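Local atomic coordinates of mitochondrial dynamics protein MID49 (Mus musculus, PDB entry 4WOY), a protein that sits in the mitochondrial outer membrane and promotes fission by recruiting the dynamin-related protein Drp1 (DNM1L) to the mitochondrial surface and regulating its GTPase activity. Residues V246-G249 with W250-T254; F306-E309 with E310-I314; V141-P144 with A145-S148; L206-L209 with Y210-E213; L75-P79 with G80-L84. The protein carries 1 engineered substitution. All blocks are in the same frame, centred on the assembly; numbering follows the deposited sequence.

Contact 1: residues V246-G249 with W250-T254; sequences VRLG and WSHLT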
loop_
_atom_site.group_PDB
_atom_site.type_symbol
_atom_site.label_atom_id
_atom_site.label_comp_id
_atom_site.label_asym_id
_atom_site.label_seq_id
_atom_site.Cartn_x
_atom_site.Cartn_y
_atom_site.Cartn_z
ATOM N N VAL A 246 -7.774 -14.426 1.122
ATOM C CA VAL A 246 -7.345 -13.367 0.202
ATOM C C VAL A 246 -7.577 -11.958 0.752
ATOM O O VAL A 246 -6.855 -11.014 0.400
ATOM C CB VAL A 246 -8.041 -13.536 -1.178
ATOM C CG1 VAL A 246 -8.170 -12.211 -1.930
ATOM C CG2 VAL A 246 -7.273 -14.543 -2.010
ATOM N N ARG A 247 -8.563 -11.810 1.630
ATOM C CA ARG A 247 -8.834 -10.497 2.225
ATOM C C ARG A 247 -7.706 -10.074 3.189
ATOM O O ARG A 247 -7.481 -8.891 3.431
ATOM C CB ARG A 247 -10.172 -10.518 2.969
ATOM C CG ARG A 247 -11.417 -10.465 2.093
ATOM C CD ARG A 247 -11.637 -9.108 1.466
ATOM N NE ARG A 247 -11.709 -8.016 2.439
ATOM C CZ ARG A 247 -12.794 -7.690 3.135
ATOM N NH1 ARG A 247 -13.906 -8.390 2.997
ATOM N NH2 ARG A 247 -12.770 -6.670 3.980
ATOM N N LEU A 248 -7.009 -11.060 3.745
ATOM C CA LEU A 248 -5.858 -10.801 4.594
ATOM C C LEU A 248 -4.746 -10.371 3.682
ATOM O O LEU A 248 -4.141 -11.210 3.011
ATOM C CB LEU A 248 -5.455 -12.046 5.375
ATOM C CG LEU A 248 -6.497 -12.457 6.403
ATOM C CD1 LEU A 248 -6.036 -13.675 7.187
ATOM C CD2 LEU A 248 -6.819 -11.258 7.314
ATOM N N GLY A 249 -4.512 -9.066 3.612
ATOM C CA GLY A 249 -3.547 -8.540 2.669
ATOM C C GLY A 249 -2.294 -8.023 3.331
ATOM O O GLY A 249 -2.083 -8.203 4.520
ATOM N N TRP A 250 -1.498 -7.300 2.565
ATOM C CA TRP A 250 -0.218 -6.810 3.037
ATOM C C TRP A 250 -0.326 -6.037 4.358
ATOM O O TRP A 250 0.424 -6.280 5.293
ATOM C CB TRP A 250 0.381 -5.913 1.976
ATOM C CG TRP A 250 1.676 -5.356 2.379
ATOM C CD1 TRP A 250 1.888 -4.261 3.167
ATOM C CD2 TRP A 250 2.964 -5.817 1.971
ATOM N NE1 TRP A 250 3.231 -4.036 3.302
ATOM C CE2 TRP A 250 3.916 -4.975 2.579
ATOM C CE3 TRP A 250 3.404 -6.856 1.150
ATOM C CZ2 TRP A 250 5.286 -5.144 2.398
ATOM C CZ3 TRP A 250 4.765 -7.039 0.983
ATOM C CH2 TRP A 250 5.693 -6.181 1.599
ATOM N N SER A 251 -1.270 -5.108 4.434
ATOM C CA SER A 251 -1.390 -4.250 5.611
ATOM C C SER A 251 -1.803 -5.034 6.856
ATOM O O SER A 251 -1.333 -4.745 7.957
ATOM C CB SER A 251 -2.398 -3.131 5.355
ATOM O OG SER A 251 -3.674 -3.686 5.167
ATOM N N HIS A 252 -2.688 -6.012 6.680
ATOM C CA HIS A 252 -3.126 -6.868 7.779
ATOM C C HIS A 252 -1.980 -7.635 8.390
ATOM O O HIS A 252 -1.810 -7.660 9.631
ATOM C CB HIS A 252 -4.153 -7.873 7.299
ATOM C CG HIS A 252 -5.390 -7.253 6.754
ATOM N ND1 HIS A 252 -5.487 -6.829 5.446
ATOM C CD2 HIS A 252 -6.583 -6.982 7.333
ATOM C CE1 HIS A 252 -6.688 -6.311 5.246
ATOM N NE2 HIS A 252 -7.370 -6.388 6.375
ATOM N N LEU A 253 -1.225 -8.300 7.513
ATOM C CA LEU A 253 -0.186 -9.223 7.946
ATOM C C LEU A 253 1.025 -8.438 8.453
ATOM O O LEU A 253 1.806 -8.934 9.272
ATOM C CB LEU A 253 0.180 -10.185 6.797
ATOM C CG LEU A 253 -1.017 -11.005 6.282
ATOM C CD1 LEU A 253 -0.788 -11.531 4.868
ATOM C CD2 LEU A 253 -1.339 -12.154 7.242
ATOM N N THR A 254 1.170 -7.204 7.984
ATOM C CA THR A 254 2.190 -6.310 8.522
ATOM C C THR A 254 2.011 -6.138 10.022
ATOM O O THR A 254 2.971 -6.149 10.806
ATOM C CB THR A 254 2.118 -4.937 7.847
ATOM O OG1 THR A 254 2.501 -5.070 6.471
ATOM C CG2 THR A 254 3.009 -3.895 8.574
#
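The first turn of helix 250-261, in the Mab-21 HhH/H2TH-like region of MID49, illustrates how a helix can begin on a glycine N-cap, with side chains from inside the helix folding back over the incoming loop. Gly249 holds the N-cap position, and its carbonyl O receives the amide of Leu253 at 3.1 Å, almost in line with the C=O bond (171°). His252 leans back against the same peptide: with its CG beside the backbone N (chi1 -61°), the ring is carried over residues 247-249. Leu248 CA lies over one face of this imidazole, Gly249 O is in plane at its edge, and CE1 comes within 3.3 Å of Arg247 O. The neighbouring ring nitrogen, NE2, makes a weak hydrogen bond to Leu302 O. Leu253 turns its isobutyl group the same way, and its CD1 reaches 3.8 Å from Leu248 O. Both leucines also pack on Leu283 of helix 272-288, and Trp250 rests on helix 228-241 through Leu232 and Cys236. The next carbonyl, that of Trp250, is gripped twice, by Thr254 N and, from the opposite face of its plane, by Thr254 OG1 at 2.7 Å.

Contact 2: residues F306-E309 with E310-I314; sequences FREE and EIDDI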
loop_
_atom_site.group_PDB
_atom_site.type_symbol
_atom_site.label_atom_id
_atom_site.label_comp_id
_atom_site.label_asym_id
_atom_site.label_seq_id
_atom_site.Cartn_x
_atom_site.Cartn_y
_atom_site.Cartn_z
ATOM N N PHE A 306 -14.853 -6.423 8.376
ATOM C CA PHE A 306 -15.164 -7.814 8.054
ATOM C C PHE A 306 -16.526 -8.197 8.622
ATOM O O PHE A 306 -16.831 -7.919 9.784
ATOM C CB PHE A 306 -14.101 -8.767 8.592
ATOM C CG PHE A 306 -12.857 -8.818 7.766
ATOM C CD1 PHE A 306 -12.114 -7.672 7.524
ATOM C CD2 PHE A 306 -12.420 -10.017 7.233
ATOM C CE1 PHE A 306 -10.949 -7.727 6.762
ATOM C CE2 PHE A 306 -11.262 -10.082 6.467
ATOM C CZ PHE A 306 -10.523 -8.938 6.230
ATOM N N ARG A 307 -17.336 -8.854 7.801
ATOM C CA ARG A 307 -18.590 -9.393 8.280
ATOM C C ARG A 307 -18.281 -10.650 9.109
ATOM O O ARG A 307 -17.182 -11.204 9.027
ATOM C CB ARG A 307 -19.535 -9.636 7.092
ATOM C CG ARG A 307 -20.446 -10.860 7.145
ATOM C CD ARG A 307 -21.388 -10.889 5.937
ATOM N NE ARG A 307 -20.775 -10.302 4.745
ATOM C CZ ARG A 307 -19.945 -10.941 3.923
ATOM N NH1 ARG A 307 -19.608 -12.203 4.161
ATOM N NH2 ARG A 307 -19.443 -10.315 2.866
ATOM N N GLU A 308 -19.229 -11.081 9.931
ATOM C CA GLU A 308 -18.962 -12.132 10.905
ATOM C C GLU A 308 -18.574 -13.452 10.241
ATOM O O GLU A 308 -17.622 -14.109 10.679
ATOM C CB GLU A 308 -20.170 -12.314 11.830
ATOM C CG GLU A 308 -19.905 -13.224 13.021
ATOM C CD GLU A 308 -20.979 -13.119 14.093
ATOM O OE1 GLU A 308 -22.030 -12.492 13.839
ATOM O OE2 GLU A 308 -20.768 -13.668 15.194
ATOM N N GLU A 309 -19.275 -13.807 9.161
ATOM C CA GLU A 309 -19.019 -15.060 8.461
ATOM C C GLU A 309 -17.629 -15.076 7.837
ATOM O O GLU A 309 -16.975 -16.109 7.832
ATOM C CB GLU A 309 -20.056 -15.294 7.363
ATOM C CG GLU A 309 -21.409 -15.760 7.847
ATOM C CD GLU A 309 -22.332 -16.106 6.694
ATOM O OE1 GLU A 309 -21.931 -15.878 5.530
ATOM O OE2 GLU A 309 -23.449 -16.607 6.950
ATOM N N GLU A 310 -17.187 -13.928 7.325
ATOM C CA GLU A 310 -15.841 -13.772 6.778
ATOM C C GLU A 310 -14.788 -14.159 7.803
ATOM O O GLU A 310 -13.956 -15.022 7.561
ATOM C CB GLU A 310 -15.617 -12.327 6.344
ATOM C CG GLU A 310 -15.760 -12.064 4.868
ATOM C CD GLU A 310 -15.788 -10.589 4.569
ATOM O OE1 GLU A 310 -16.468 -9.843 5.309
ATOM O OE2 GLU A 310 -15.099 -10.161 3.629
ATOM N N ILE A 311 -14.876 -13.543 8.973
ATOM C CA ILE A 311 -13.975 -13.834 10.068
ATOM C C ILE A 311 -14.033 -15.297 10.486
ATOM O O ILE A 311 -13.008 -15.953 10.646
ATOM C CB ILE A 311 -14.316 -12.950 11.270
ATOM C CG1 ILE A 311 -13.849 -11.520 11.006
ATOM C CG2 ILE A 311 -13.701 -13.499 12.526
ATOM C CD1 ILE A 311 -14.255 -10.550 12.072
ATOM N N ASP A 312 -15.242 -15.813 10.619
ATOM C CA ASP A 312 -15.440 -17.189 11.035
ATOM C C ASP A 312 -14.852 -18.129 9.993
ATOM O O ASP A 312 -14.300 -19.179 10.317
ATOM C CB ASP A 312 -16.926 -17.480 11.252
ATOM C CG ASP A 312 -17.479 -16.805 12.496
ATOM O OD1 ASP A 312 -16.680 -16.394 13.373
ATOM O OD2 ASP A 312 -18.721 -16.703 12.607
ATOM N N ASP A 313 -14.956 -17.734 8.734
ATOM C CA ASP A 313 -14.512 -18.584 7.645
ATOM C C ASP A 313 -12.984 -18.620 7.576
ATOM O O ASP A 313 -12.386 -19.678 7.382
ATOM C CB ASP A 313 -15.103 -18.090 6.319
ATOM C CG ASP A 313 -15.238 -19.191 5.297
ATOM O OD1 ASP A 313 -14.235 -19.500 4.624
ATOM O OD2 ASP A 313 -16.346 -19.750 5.172
ATOM N N ILE A 314 -12.369 -17.452 7.722
ATOM C CA ILE A 314 -10.917 -17.328 7.754
ATOM C C ILE A 314 -10.341 -18.122 8.927
ATOM O O ILE A 314 -9.295 -18.758 8.817
ATOM C CB ILE A 314 -10.493 -15.839 7.862
ATOM C CG1 ILE A 314 -11.013 -15.045 6.657
ATOM C CG2 ILE A 314 -8.992 -15.730 7.986
ATOM C CD1 ILE A 314 -10.763 -13.555 6.714
#
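Two torsions set up the start of helix 308-317. Phe306 has its CG beside the backbone N (chi1 -78°), which turns the ring toward Ile311 and Ile314, while Glu310, with chi1 at an unusual -100° and an extended chain beyond CG, reaches back to the residue before the helix. Its OE1 accepts the amide of Arg307, the N-cap residue, at 2.8 Å and nearly along the C-O axis. The same oxygen sits over the centre of one face of the Arg307 guanidinium, the two flat groups being stacked almost parallel, 11° apart. The long salt bridge from OE1 to Arg307 NH2, 3.9 Å, is therefore a matter of charge, with no N-H pointing at the oxygen. Glu310 OE2 pairs with Arg247, whose cation also packs against the Phe306 ring, but this bridge is modelled implausibly short and its detail is doubtful; nearby positive charge would probably favour the ionised carboxylate.

On the apolar flank, Phe306 CB meets Ile311 CG1 at 3.7 Å, and Ile314 CD1 comes up to the ring edge near CE2. Both isoleucines continue onto Leu287 of helix 272-288, joining the helix to its neighbour. The outer side is acidic: the carboxylates of Glu308 and Asp312 approach to 4.5 Å between OE2 and OD2, an unfavourable pairing probably eased by their exposure to solvent. A glutamate three residues after the N-cap, returning to the N-cap amide, beside a hydrophobic contact between the residues flanking that pair, is the pattern of a helix N-terminus with the reciprocal half of a capping box and a hydrophobic staple.

Contact 3: residues V141-P144 with A145-S148; sequences VNWP and AIGS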
loop_
_atom_site.group_PDB
_atom_site.type_symbol
_atom_site.label_atom_id
_atom_site.label_comp_id
_atom_site.label_asym_id
_atom_site.label_seq_id
_atom_site.Cartn_x
_atom_site.Cartn_y
_atom_site.Cartn_z
ATOM N N VAL A 141 -4.056 10.777 -21.506
ATOM C CA VAL A 141 -2.673 10.287 -21.612
ATOM C C VAL A 141 -2.542 9.309 -22.784
ATOM O O VAL A 141 -3.379 8.416 -22.967
ATOM C CB VAL A 141 -2.189 9.573 -20.336
ATOM C CG1 VAL A 141 -0.865 8.843 -20.598
ATOM C CG2 VAL A 141 -2.067 10.551 -19.154
ATOM N N ASN A 142 -1.491 9.495 -23.579
ATOM C CA ASN A 142 -1.252 8.692 -24.779
ATOM C C ASN A 142 -0.666 7.315 -24.453
ATOM O O ASN A 142 0.521 7.064 -24.668
ATOM C CB ASN A 142 -0.337 9.455 -25.737
ATOM C CG ASN A 142 -0.495 9.014 -27.170
ATOM O OD1 ASN A 142 -0.949 7.903 -27.452
ATOM N ND2 ASN A 142 -0.130 9.889 -28.091
ATOM N N TRP A 143 -1.498 6.438 -23.902
ATOM C CA TRP A 143 -1.076 5.086 -23.536
ATOM C C TRP A 143 -0.680 4.185 -24.699
ATOM O O TRP A 143 0.221 3.364 -24.549
ATOM C CB TRP A 143 -2.177 4.398 -22.728
ATOM C CG TRP A 143 -2.380 5.059 -21.383
ATOM C CD1 TRP A 143 -3.527 5.632 -20.910
ATOM C CD2 TRP A 143 -1.388 5.257 -20.368
ATOM N NE1 TRP A 143 -3.320 6.154 -19.653
ATOM C CE2 TRP A 143 -2.015 5.934 -19.295
ATOM C CE3 TRP A 143 -0.035 4.922 -20.257
ATOM C CZ2 TRP A 143 -1.333 6.288 -18.136
ATOM C CZ3 TRP A 143 0.637 5.260 -19.089
ATOM C CH2 TRP A 143 -0.010 5.939 -18.051
ATOM N N PRO A 144 -1.340 4.322 -25.863
ATOM C CA PRO A 144 -0.846 3.467 -26.949
ATOM C C PRO A 144 0.603 3.766 -27.336
ATOM O O PRO A 144 1.384 2.841 -27.538
ATOM C CB PRO A 144 -1.800 3.794 -28.108
ATOM C CG PRO A 144 -2.464 5.077 -27.731
ATOM C CD PRO A 144 -2.572 5.034 -26.252
ATOM N N ALA A 145 0.961 5.042 -27.404
ATOM C CA ALA A 145 2.304 5.441 -27.802
ATOM C C ALA A 145 3.348 5.043 -26.771
ATOM O O ALA A 145 4.420 4.555 -27.132
ATOM C CB ALA A 145 2.357 6.933 -28.044
ATOM N N ILE A 146 3.042 5.280 -25.497
ATOM C CA ILE A 146 3.958 4.944 -24.408
ATOM C C ILE A 146 4.220 3.446 -24.419
ATOM O O ILE A 146 5.357 2.997 -24.277
ATOM C CB ILE A 146 3.397 5.369 -23.040
ATOM C CG1 ILE A 146 3.368 6.893 -22.933
ATOM C CG2 ILE A 146 4.230 4.802 -21.908
ATOM C CD1 ILE A 146 2.397 7.428 -21.881
ATOM N N GLY A 147 3.160 2.678 -24.633
ATOM C CA GLY A 147 3.278 1.239 -24.721
ATOM C C GLY A 147 4.142 0.816 -25.893
ATOM O O GLY A 147 4.952 -0.104 -25.788
ATOM N N SER A 148 3.953 1.488 -27.022
ATOM C CA SER A 148 4.721 1.192 -28.220
ATOM C C SER A 148 6.200 1.488 -27.996
ATOM O O SER A 148 7.068 0.723 -28.417
ATOM C CB SER A 148 4.189 1.999 -29.400
ATOM O OG SER A 148 4.908 1.704 -30.581
#
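The N-terminus of helix 143-150, in the MID51-like nucleotidyltransferase-type region, is a worked example of an asparagine N-cap. Asn142 holds the cap position and is the centre of an inverse gamma turn, in which Trp143 N bonds to Val141 O. With CG anti to the backbone N (chi1 -156°), its amide swings over the first turn, and OD1 accepts from Ala145 N in a weak bond of 3.4 Å. The methyl of Ala145 lies against the same amide, CB 3.6 Å from Asn142 CG. The backbone carbonyl of Asn142 binds the Ile146 amide at 3.2 Å, in the carbonyl plane; Trp143 O and Pro144 O then take Gly147 N and Ser148 N.

Next to the cap the apolar groups converge. Val141 CG1 sits over the centre of one face of the Trp143 indole, 3.4 Å above its plane. Ile146 runs beside the indole, pointing the same way, and its CD1 meets both Val141 CG1 (3.8 Å) and Trp143 CE3 (3.9 Å). Ile154 of strand 153-156 packs on Trp143 and Ile146, while Leu35 and Tyr38 of helix 18-42 meet Val141. The indole NE1 is bonded to Leu137 O, which helps to set the rotation of the ring. Pro144, at the second helical position, brings no N-H to the first turn, and the amides of Trp143 and Ala145 on either side of it both have an acceptor, the second a weak one.

Contact 4: residues L206-L209 with Y210-E213; sequences LQDL and YPVE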
loop_
_atom_site.group_PDB
_atom_site.type_symbol
_atom_site.label_atom_id
_atom_site.label_comp_id
_atom_site.label_asym_id
_atom_site.label_seq_id
_atom_site.Cartn_x
_atom_site.Cartn_y
_atom_site.Cartn_z
ATOM N N LEU A 206 -6.740 9.233 2.721
ATOM C CA LEU A 206 -6.524 7.982 3.417
ATOM C C LEU A 206 -5.101 7.953 4.026
ATOM O O LEU A 206 -4.103 8.299 3.381
ATOM C CB LEU A 206 -6.736 6.826 2.452
ATOM C CG LEU A 206 -6.701 5.413 3.002
ATOM C CD1 LEU A 206 -8.005 5.167 3.746
ATOM C CD2 LEU A 206 -6.535 4.447 1.879
ATOM N N GLN A 207 -5.000 7.555 5.281
ATOM C CA GLN A 207 -3.690 7.468 5.898
ATOM C C GLN A 207 -2.932 6.291 5.316
ATOM O O GLN A 207 -3.454 5.183 5.213
ATOM C CB GLN A 207 -3.790 7.298 7.407
ATOM C CG GLN A 207 -2.436 7.168 8.071
ATOM C CD GLN A 207 -2.538 6.906 9.559
ATOM O OE1 GLN A 207 -3.173 5.937 9.995
ATOM N NE2 GLN A 207 -1.935 7.784 10.353
ATOM N N ASP A 208 -1.680 6.538 4.976
ATOM C CA ASP A 208 -0.818 5.492 4.487
ATOM C C ASP A 208 0.364 5.307 5.430
ATOM O O ASP A 208 1.245 6.157 5.493
ATOM C CB ASP A 208 -0.325 5.828 3.091
ATOM C CG ASP A 208 0.710 4.830 2.593
ATOM O OD1 ASP A 208 0.523 3.628 2.864
ATOM O OD2 ASP A 208 1.707 5.254 1.963
ATOM N N LEU A 209 0.360 4.199 6.169
ATOM C CA LEU A 209 1.439 3.898 7.111
ATOM C C LEU A 209 2.549 3.039 6.496
ATOM O O LEU A 209 3.517 2.690 7.182
ATOM C CB LEU A 209 0.899 3.210 8.366
ATOM C CG LEU A 209 -0.029 4.094 9.211
ATOM C CD1 LEU A 209 -0.578 3.375 10.458
ATOM C CD2 LEU A 209 0.663 5.418 9.581
ATOM N N TYR A 210 2.421 2.711 5.214
ATOM C CA TYR A 210 3.358 1.793 4.585
ATOM C C TYR A 210 4.853 2.227 4.740
ATOM O O TYR A 210 5.673 1.410 5.143
ATOM C CB TYR A 210 2.993 1.594 3.099
ATOM C CG TYR A 210 4.033 0.801 2.336
ATOM C CD1 TYR A 210 3.969 -0.595 2.276
ATOM C CD2 TYR A 210 5.094 1.444 1.705
ATOM C CE1 TYR A 210 4.922 -1.328 1.600
ATOM C CE2 TYR A 210 6.050 0.724 1.035
ATOM C CZ TYR A 210 5.961 -0.663 0.977
ATOM O OH TYR A 210 6.932 -1.361 0.314
ATOM N N PRO A 211 5.200 3.502 4.456
ATOM C CA PRO A 211 6.615 3.898 4.602
ATOM C C PRO A 211 7.157 3.766 6.026
ATOM O O PRO A 211 8.326 3.436 6.217
ATOM C CB PRO A 211 6.618 5.372 4.172
ATOM C CG PRO A 211 5.422 5.513 3.289
ATOM C CD PRO A 211 4.379 4.618 3.930
ATOM N N VAL A 212 6.322 4.050 7.018
ATOM C CA VAL A 212 6.728 3.933 8.417
ATOM C C VAL A 212 6.943 2.478 8.810
ATOM O O VAL A 212 7.916 2.147 9.484
ATOM C CB VAL A 212 5.676 4.549 9.355
ATOM C CG1 VAL A 212 6.097 4.375 10.800
ATOM C CG2 VAL A 212 5.460 6.010 9.025
ATOM N N GLU A 213 6.014 1.624 8.378
ATOM C CA GLU A 213 6.034 0.194 8.668
ATOM C C GLU A 213 7.245 -0.492 8.056
ATOM O O GLU A 213 7.908 -1.294 8.713
ATOM C CB GLU A 213 4.746 -0.485 8.176
ATOM C CG GLU A 213 3.497 -0.003 8.891
ATOM C CD GLU A 213 2.198 -0.410 8.198
ATOM O OE1 GLU A 213 2.206 -0.664 6.979
ATOM O OE2 GLU A 213 1.157 -0.434 8.883
#
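Asp208 and Tyr210 lie side by side where strand 205-208 gives way to helix 210-224, and here the packing is close. The planes of the carboxylate and the phenol ring are nearly parallel, 10° apart, and Asp208 OD1 touches Tyr210 CB at 3.2 Å. The same oxygen accepts the Tyr210 amide, also at 3.2 Å, but from well above the carboxylate plane (65° out of it). Having CG anti to the backbone N (chi1 174°) carries the aspartate forward over the turn, where OD2 meets Pro211 CD at 3.4 Å. This second oxygen is tied more strongly by a salt bridge to Arg70 of strand 69-74, which positions the capping group, and Tyr210 OH is held by Asp59.

Glu213 folds back on the other flank: its CG rests 3.2 Å from Leu209 O, and its backbone N binds that carbonyl at 3.0 Å, nearly straight. Its carboxylate is buried, with OE2 3.7 Å from Leu209 CB and a weak hydrogen bond from Gln255.

The looser side belongs to Val212, which is partly exposed. Of its side chain, CB comes close, 3.6 Å from Leu209 O, and the loop residues Asp188 and Arg190 are also touched. Pro211 is partly exposed too, despite its close CD. The whole is an Asx turn at a strand-to-helix junction, Asp208 capping the new helix, that leads from the mixed sheet into the helical C-terminal region.

Contact 5: residues L75-P79 with G80-L84; sequences LELEP and GLWSL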
loop_
_atom_site.group_PDB
_atom_site.type_symbol
_atom_site.label_atom_id
_atom_site.label_comp_id
_atom_site.label_asym_id
_atom_site.label_seq_id
_atom_site.Cartn_x
_atom_site.Cartn_y
_atom_site.Cartn_z
ATOM N N LEU A 75 1.913 16.110 -3.847
ATOM C CA LEU A 75 1.443 17.479 -3.940
ATOM C C LEU A 75 2.427 18.358 -3.198
ATOM O O LEU A 75 2.910 17.965 -2.127
ATOM C CB LEU A 75 0.049 17.620 -3.334
ATOM C CG LEU A 75 -1.153 17.150 -4.148
ATOM C CD1 LEU A 75 -1.304 15.625 -4.092
ATOM C CD2 LEU A 75 -2.399 17.884 -3.658
ATOM N N GLU A 76 2.782 19.508 -3.769
ATOM C CA GLU A 76 3.605 20.445 -3.011
ATOM C C GLU A 76 2.696 21.513 -2.432
ATOM O O GLU A 76 2.291 22.429 -3.141
ATOM C CB GLU A 76 4.707 21.061 -3.871
ATOM C CG GLU A 76 5.723 20.016 -4.319
ATOM C CD GLU A 76 6.735 20.517 -5.311
ATOM O OE1 GLU A 76 6.583 21.647 -5.845
ATOM O OE2 GLU A 76 7.701 19.763 -5.545
ATOM N N LEU A 77 2.371 21.387 -1.147
ATOM C CA LEU A 77 1.487 22.349 -0.498
ATOM C C LEU A 77 2.273 23.563 0.049
ATOM O O LEU A 77 3.389 23.416 0.544
ATOM C CB LEU A 77 0.702 21.664 0.624
ATOM C CG LEU A 77 -0.241 20.522 0.225
ATOM C CD1 LEU A 77 -0.972 19.934 1.437
ATOM C CD2 LEU A 77 -1.230 21.004 -0.819
ATOM N N GLU A 78 1.718 24.762 -0.081
ATOM C CA GLU A 78 2.336 25.948 0.537
ATOM C C GLU A 78 2.451 25.770 2.055
ATOM O O GLU A 78 1.483 25.424 2.717
ATOM C CB GLU A 78 1.551 27.236 0.227
ATOM C CG GLU A 78 1.418 27.575 -1.257
ATOM C CD GLU A 78 0.278 26.827 -1.960
ATOM O OE1 GLU A 78 -0.300 25.888 -1.371
ATOM O OE2 GLU A 78 -0.044 27.192 -3.107
ATOM N N PRO A 79 3.652 25.954 2.598
ATOM C CA PRO A 79 3.830 25.764 4.047
ATOM C C PRO A 79 2.978 26.698 4.907
ATOM O O PRO A 79 3.004 27.906 4.717
ATOM C CB PRO A 79 5.326 26.036 4.255
ATOM C CG PRO A 79 5.761 26.810 3.024
ATOM C CD PRO A 79 4.905 26.308 1.906
ATOM N N GLY A 80 2.206 26.120 5.824
ATOM C CA GLY A 80 1.376 26.895 6.728
ATOM C C GLY A 80 0.050 27.383 6.168
ATOM O O GLY A 80 -0.720 28.047 6.859
ATOM N N LEU A 81 -0.213 27.070 4.910
ATOM C CA LEU A 81 -1.480 27.426 4.277
ATOM C C LEU A 81 -2.470 26.292 4.460
ATOM O O LEU A 81 -3.653 26.424 4.163
ATOM C CB LEU A 81 -1.280 27.701 2.789
ATOM C CG LEU A 81 -2.013 28.848 2.105
ATOM C CD1 LEU A 81 -1.689 30.185 2.762
ATOM C CD2 LEU A 81 -1.623 28.870 0.621
ATOM N N TRP A 82 -1.959 25.169 4.951
ATOM C CA TRP A 82 -2.731 23.938 5.047
ATOM C C TRP A 82 -2.429 23.251 6.357
ATOM O O TRP A 82 -1.295 23.277 6.835
ATOM C CB TRP A 82 -2.419 22.995 3.880
ATOM C CG TRP A 82 -2.576 23.633 2.539
ATOM C CD1 TRP A 82 -1.611 24.294 1.807
ATOM C CD2 TRP A 82 -3.785 23.679 1.756
ATOM N NE1 TRP A 82 -2.157 24.733 0.616
ATOM C CE2 TRP A 82 -3.482 24.376 0.562
ATOM C CE3 TRP A 82 -5.092 23.190 1.952
ATOM C CZ2 TRP A 82 -4.441 24.603 -0.433
ATOM C CZ3 TRP A 82 -6.052 23.408 0.942
ATOM C CH2 TRP A 82 -5.713 24.111 -0.232
ATOM N N SER A 83 -3.461 22.643 6.927
ATOM C CA SER A 83 -3.375 22.045 8.250
ATOM C C SER A 83 -4.011 20.668 8.219
ATOM O O SER A 83 -4.891 20.417 7.431
ATOM C CB SER A 83 -4.058 22.951 9.272
ATOM O OG SER A 83 -4.327 22.253 10.469
ATOM N N LEU A 84 -3.552 19.768 9.057
ATOM C CA LEU A 84 -4.083 18.421 9.078
ATOM C C LEU A 84 -5.108 18.294 10.154
ATOM O O LEU A 84 -4.944 18.826 11.248
ATOM C CB LEU A 84 -2.981 17.396 9.323
ATOM C CG LEU A 84 -1.893 17.491 8.269
ATOM C CD1 LEU A 84 -0.881 16.405 8.516
ATOM C CD2 LEU A 84 -2.493 17.396 6.859
#
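Leu77 and Trp82 cross at about a right angle beside a type II beta turn, Glu78 to Leu81, that leads into strand 82-86 of the mixed sheet. Leu77 CD2 stands over the indole in a CH-pi contact, 4.2 Å from the centroid of the five-membered ring and 11° off its normal, while its CB touches Trp82 CD1 at 3.7 Å. Glu78, by contrast, runs alongside the indole and points the same way, its carboxylate tilted 27° from the ring plane. The bend in its chain at chi2 brings the carboxylate round to the ring edge, and Glu78 OE2 is secured separately by Ser113. Leu81 lies obliquely against the aliphatic part of Glu78, with Leu81 CD2 3.6 Å from Glu78 CB.

The turn is closed by Leu81 N bonding to Glu78 O at 3.2 Å, from above the carbonyl plane. Gly80 has the positive phi (81°) that is characteristic of the third position of a type II turn and that favours glycine, and it is poorly ordered. Val100 and Arg102 of strand 97-102 and Leu124 of strand 123-124 also touch the indole. Side chain and turn are linked by the indole N-H: Trp82 NE1 gives a nearly straight bond, 3.0 Å long, to Glu78 OE1.

In the fold
Along the chain the contacts run 5, 3, 4, 1, 2, the first three within the MID51-like nucleotidyltransferase-type region and the last two within the Mab-21 HhH/H2TH-like one. Contacts 5 and 4 both reach the same mixed sheet, their centres 19 Å apart, whereas contact 3 lies at the periphery, its centre more than 30 Å from those of the others. Contact 4 adjoins contact 1, centres 14 Å apart, through Tyr210 on Trp250 and Glu213 on Thr254, bridging the two family regions. Contact 2, centre to centre about 14 Å from contact 1, packs on it through Phe306 and Ile314. Contacts 4, 1 and 2 thus form a continuous chain of helix starts in the part predicted to face the cytosol.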